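PDB 3FMB: dimeric protein of unknown function and ferredoxin-like fold from Bacteroides fragilis, which is of unknown function but forms a dimer of the stress-responsive alpha/beta barrel (Dabb) family. Local coordinates for residues H23-K28 and I76-E81. Sequence-based numbering, arbitrary orientation.
Sequences HIVLFK and IALYSE. With SO4 (sulfate ion), chain C.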
ATOM      1  N   HIS A  23      -0.969  -8.228   2.101  1.00 26.18           N
ATOM      2  CA  HIS A  23      -1.747  -7.943   0.902  1.00 25.44           C
ATOM      3  C   HIS A  23      -2.116  -6.451   1.006  1.00 24.17           C
ATOM      4  O   HIS A  23      -2.905  -6.040   1.896  1.00 26.61           O
ATOM      5  CB  HIS A  23      -3.022  -8.821   0.885  1.00 25.45           C
ATOM      6  CG  HIS A  23      -4.040  -8.450  -0.165  1.00 27.08           C
ATOM      7  ND1 HIS A  23      -3.786  -8.515  -1.514  1.00 26.78           N
ATOM      8  CD2 HIS A  23      -5.318  -8.015  -0.049  1.00 28.82           C
ATOM      9  CE1 HIS A  23      -4.871  -8.148  -2.183  1.00 29.96           C
ATOM     10  NE2 HIS A  23      -5.807  -7.805  -1.315  1.00 26.55           N
ATOM     11  N   ILE A  24      -1.487  -5.632   0.174  1.00 24.39           N
ATOM     12  CA  ILE A  24      -1.688  -4.183   0.239  1.00 24.00           C
ATOM     13  C   ILE A  24      -2.284  -3.728  -1.076  1.00 23.48           C
ATOM     14  O   ILE A  24      -1.740  -4.014  -2.158  1.00 25.00           O
ATOM     15  CB  ILE A  24      -0.372  -3.414   0.498  1.00 26.27           C
ATOM     16  CG1 ILE A  24       0.257  -3.895   1.821  1.00 27.59           C
ATOM     17  CG2 ILE A  24      -0.634  -1.864   0.456  1.00 27.20           C
ATOM     18  CD1 ILE A  24       1.379  -2.951   2.337  1.00 28.06           C
ATOM     19  N   VAL A  25      -3.385  -2.991  -0.983  1.00 22.43           N
ATOM     20  CA  VAL A  25      -4.086  -2.500  -2.201  1.00 25.46           C
ATOM     21  C   VAL A  25      -4.388  -1.011  -2.005  1.00 26.56           C
ATOM     22  O   VAL A  25      -4.877  -0.604  -0.950  1.00 29.12           O
ATOM     23  CB  VAL A  25      -5.438  -3.270  -2.524  1.00 25.91           C
ATOM     24  CG1 VAL A  25      -5.994  -2.847  -3.925  1.00 26.27           C
ATOM     25  CG2 VAL A  25      -5.273  -4.800  -2.380  1.00 26.30           C
ATOM     26  N   LEU A  26      -4.042  -0.213  -3.010  1.00 25.55           N
ATOM     27  CA  LEU A  26      -4.443   1.196  -3.037  1.00 25.27           C
ATOM     28  C   LEU A  26      -5.409   1.404  -4.216  1.00 24.90           C
ATOM     29  O   LEU A  26      -5.252   0.769  -5.291  1.00 25.78           O
ATOM     30  CB  LEU A  26      -3.225   2.090  -3.205  1.00 24.98           C
ATOM     31  CG  LEU A  26      -2.132   2.037  -2.131  1.00 26.38           C
ATOM     32  CD1 LEU A  26      -0.981   3.054  -2.448  1.00 25.61           C
ATOM     33  CD2 LEU A  26      -2.635   2.165  -0.713  1.00 27.12           C
ATOM     34  N   PHE A  27      -6.417   2.240  -3.975  1.00 25.85           N
ATOM     35  CA  PHE A  27      -7.398   2.620  -4.967  1.00 25.49           C
ATOM     36  C   PHE A  27      -7.434   4.146  -5.201  1.00 25.54           C
ATOM     37  O   PHE A  27      -7.347   4.963  -4.261  1.00 27.33           O
ATOM     38  CB  PHE A  27      -8.804   2.191  -4.532  1.00 25.43           C
ATOM     39  CG  PHE A  27      -8.969   0.728  -4.361  1.00 28.06           C
ATOM     40  CD1 PHE A  27      -9.310  -0.073  -5.438  1.00 32.65           C
ATOM     41  CD2 PHE A  27      -8.797   0.148  -3.106  1.00 31.13           C
ATOM     42  CE1 PHE A  27      -9.463  -1.464  -5.279  1.00 35.22           C
ATOM     43  CE2 PHE A  27      -8.964  -1.228  -2.942  1.00 35.74           C
ATOM     44  CZ  PHE A  27      -9.307  -2.010  -4.005  1.00 27.64           C
ATOM     45  N   LYS A  28      -7.673   4.499  -6.455  1.00 25.58           N
ATOM     46  CA  LYS A  28      -7.921   5.869  -6.882  1.00 26.61           C
ATOM     47  C   LYS A  28      -9.273   5.904  -7.591  1.00 24.77           C
ATOM     48  O   LYS A  28      -9.571   5.128  -8.506  1.00 26.45           O
ATOM     49  CB  LYS A  28      -6.788   6.333  -7.795  1.00 27.90           C
ATOM     50  CG  LYS A  28      -6.922   7.797  -8.225  1.00 28.46           C
ATOM     51  CD  LYS A  28      -5.629   8.309  -8.908  1.00 31.55           C
ATOM     52  CE  LYS A  28      -5.806   9.719  -9.435  1.00 40.89           C
ATOM     53  NZ  LYS A  28      -4.496  10.465  -9.534  1.00 41.43           N
ATOM     54  N   ILE A  76      -7.788   5.579  -1.165  1.00 25.97           N
ATOM     55  CA  ILE A  76      -8.088   4.482  -0.279  1.00 24.33           C
ATOM     56  C   ILE A  76      -6.914   3.491  -0.220  1.00 23.86           C
ATOM     57  O   ILE A  76      -6.371   3.093  -1.280  1.00 26.50           O
ATOM     58  CB  ILE A  76      -9.353   3.677  -0.765  1.00 25.22           C
ATOM     59  CG1 ILE A  76     -10.621   4.563  -0.865  1.00 25.12           C
ATOM     60  CG2 ILE A  76      -9.554   2.438   0.167  1.00 26.24           C
ATOM     61  CD1 ILE A  76     -11.794   3.860  -1.683  1.00 21.75           C
ATOM     62  N   ALA A  77      -6.566   3.064   0.998  1.00 25.01           N
ATOM     63  CA  ALA A  77      -5.567   2.028   1.209  1.00 26.34           C
ATOM     64  C   ALA A  77      -6.245   0.870   1.944  1.00 27.52           C
ATOM     65  O   ALA A  77      -7.001   1.098   2.900  1.00 26.59           O
ATOM     66  CB  ALA A  77      -4.406   2.545   2.057  1.00 25.41           C
ATOM     67  N   LEU A  78      -5.958  -0.355   1.502  1.00 27.07           N
ATOM     68  CA  LEU A  78      -6.317  -1.559   2.227  1.00 26.91           C
ATOM     69  C   LEU A  78      -5.015  -2.251   2.626  1.00 26.90           C
ATOM     70  O   LEU A  78      -4.142  -2.526   1.786  1.00 26.13           O
ATOM     71  CB  LEU A  78      -7.147  -2.457   1.327  1.00 28.08           C
ATOM     72  CG  LEU A  78      -7.744  -3.713   1.994  1.00 28.29           C
ATOM     73  CD1 LEU A  78      -9.130  -3.974   1.330  1.00 30.50           C
ATOM     74  CD2 LEU A  78      -6.751  -4.912   1.826  1.00 30.53           C
ATOM     75  N   TYR A  79      -4.864  -2.467   3.912  1.00 26.05           N
ATOM     76  CA  TYR A  79      -3.704  -3.118   4.459  1.00 26.53           C
ATOM     77  C   TYR A  79      -4.191  -4.366   5.169  1.00 27.08           C
ATOM     78  O   TYR A  79      -5.058  -4.285   6.027  1.00 28.00           O
ATOM     79  CB  TYR A  79      -2.986  -2.175   5.422  1.00 28.32           C
ATOM     80  CG  TYR A  79      -1.861  -2.843   6.180  1.00 27.57           C
ATOM     81  CD1 TYR A  79      -0.588  -2.977   5.604  1.00 30.76           C
ATOM     82  CD2 TYR A  79      -2.077  -3.405   7.442  1.00 33.93           C
ATOM     83  CE1 TYR A  79       0.448  -3.630   6.290  1.00 33.71           C
ATOM     84  CE2 TYR A  79      -1.035  -4.061   8.125  1.00 35.59           C
ATOM     85  CZ  TYR A  79       0.217  -4.168   7.534  1.00 34.90           C
ATOM     86  OH  TYR A  79       1.236  -4.790   8.210  1.00 33.93           O
ATOM     87  N   SER A  80      -3.599  -5.507   4.843  1.00 25.90           N
ATOM     88  CA  SER A  80      -4.071  -6.757   5.394  1.00 26.11           C
ATOM     89  C   SER A  80      -2.971  -7.806   5.468  1.00 24.71           C
ATOM     90  O   SER A  80      -1.948  -7.709   4.779  1.00 25.52           O
ATOM     91  CB  SER A  80      -5.255  -7.249   4.555  1.00 26.27           C
ATOM     92  OG  SER A  80      -4.841  -7.565   3.255  1.00 25.92           O
ATOM     93  N   GLU A  81      -3.195  -8.796   6.330  1.00 25.36           N
ATOM     94  CA  GLU A  81      -2.276  -9.899   6.571  1.00 27.10           C
ATOM     95  C   GLU A  81      -3.019 -11.234   6.489  1.00 27.38           C
ATOM     96  O   GLU A  81      -4.134 -11.375   6.997  1.00 26.99           O
ATOM     97  CB  GLU A  81      -1.588  -9.766   7.944  1.00 26.39           C
ATOM     98  CG  GLU A  81      -0.655  -8.528   8.019  1.00 26.90           C
ATOM     99  CD  GLU A  81      -0.092  -8.243   9.390  1.00 32.57           C
ATOM    100  OE1 GLU A  81      -0.260  -9.070  10.303  1.00 31.04           O
ATOM    101  OE2 GLU A  81       0.537  -7.185   9.551  1.00 31.08           O
TER
HETATM  102  S   SO4 C 100      -8.466  -7.032  -3.463  1.00 31.69           S
HETATM  103  O1  SO4 C 100      -8.349  -6.812  -1.948  1.00 27.09           O
HETATM  104  O2  SO4 C 100      -9.691  -7.719  -3.863  1.00 31.91           O
HETATM  105  O3  SO4 C 100      -7.338  -7.789  -4.060  1.00 29.92           O
HETATM  106  O4  SO4 C 100      -8.564  -5.738  -4.184  1.00 32.59           O
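Strands 23-28 and 76-81 run antiparallel, their axes 4.7 Å apart at 171°. They are the two central strands of the four-stranded ferredoxin-like sheet; strand 108-117 pairs with the far edge of 23-28, and 61-66 flanks 76-81. His-23, Val-25 and Phe-27 form hydrogen-bonded pairs with Ser-80, Leu-78 and Ile-76. Leu-78 N to Val-25 O is short, 2.7 Å, and nearly straight at 172°. In the first pair His-23 N bonds well to Ser-80 O, but the return bond from Ser-80 N to His-23 O is weak. Ser-80 OG adds a second, 2.8 Å long, to the same His-23 oxygen. Its torsion, chi1 65°, places OG between the backbone N and the carbonyl carbon, where it can reach His-23 O. OG also lies at the edge of the His-23 imidazole.

On the face with Ile-24, Leu-26, Ala-77 and Tyr-79, Ile-24 CD1 meets the Tyr-79 ring edge at CD1, 3.8 Å away. Leu-26 CD2 presses on Ala-77 CB at 3.3 Å, tighter than usual for two carbons. This face packs against the second subunit, consistent with a Dabb-type dimer; there Tyr-79 stacks on Tyr-79 of that chain.

The other face carries Ile-76 and Leu-78, which pack on helix 35-50. Phe-27 CD2 touches Ile-76 CG2 at 4.1 Å. A sulfate, probably from the crystallisation liquor, sits beside His-23, Val-25 and Phe-27 and is also bonded by Arg-111. Asp-115 bonds to His-23 ND1 and so helps to fix the ring. The other ring nitrogen, His-23 NE2, donates a straight 2.8 Å bond to sulfate O1.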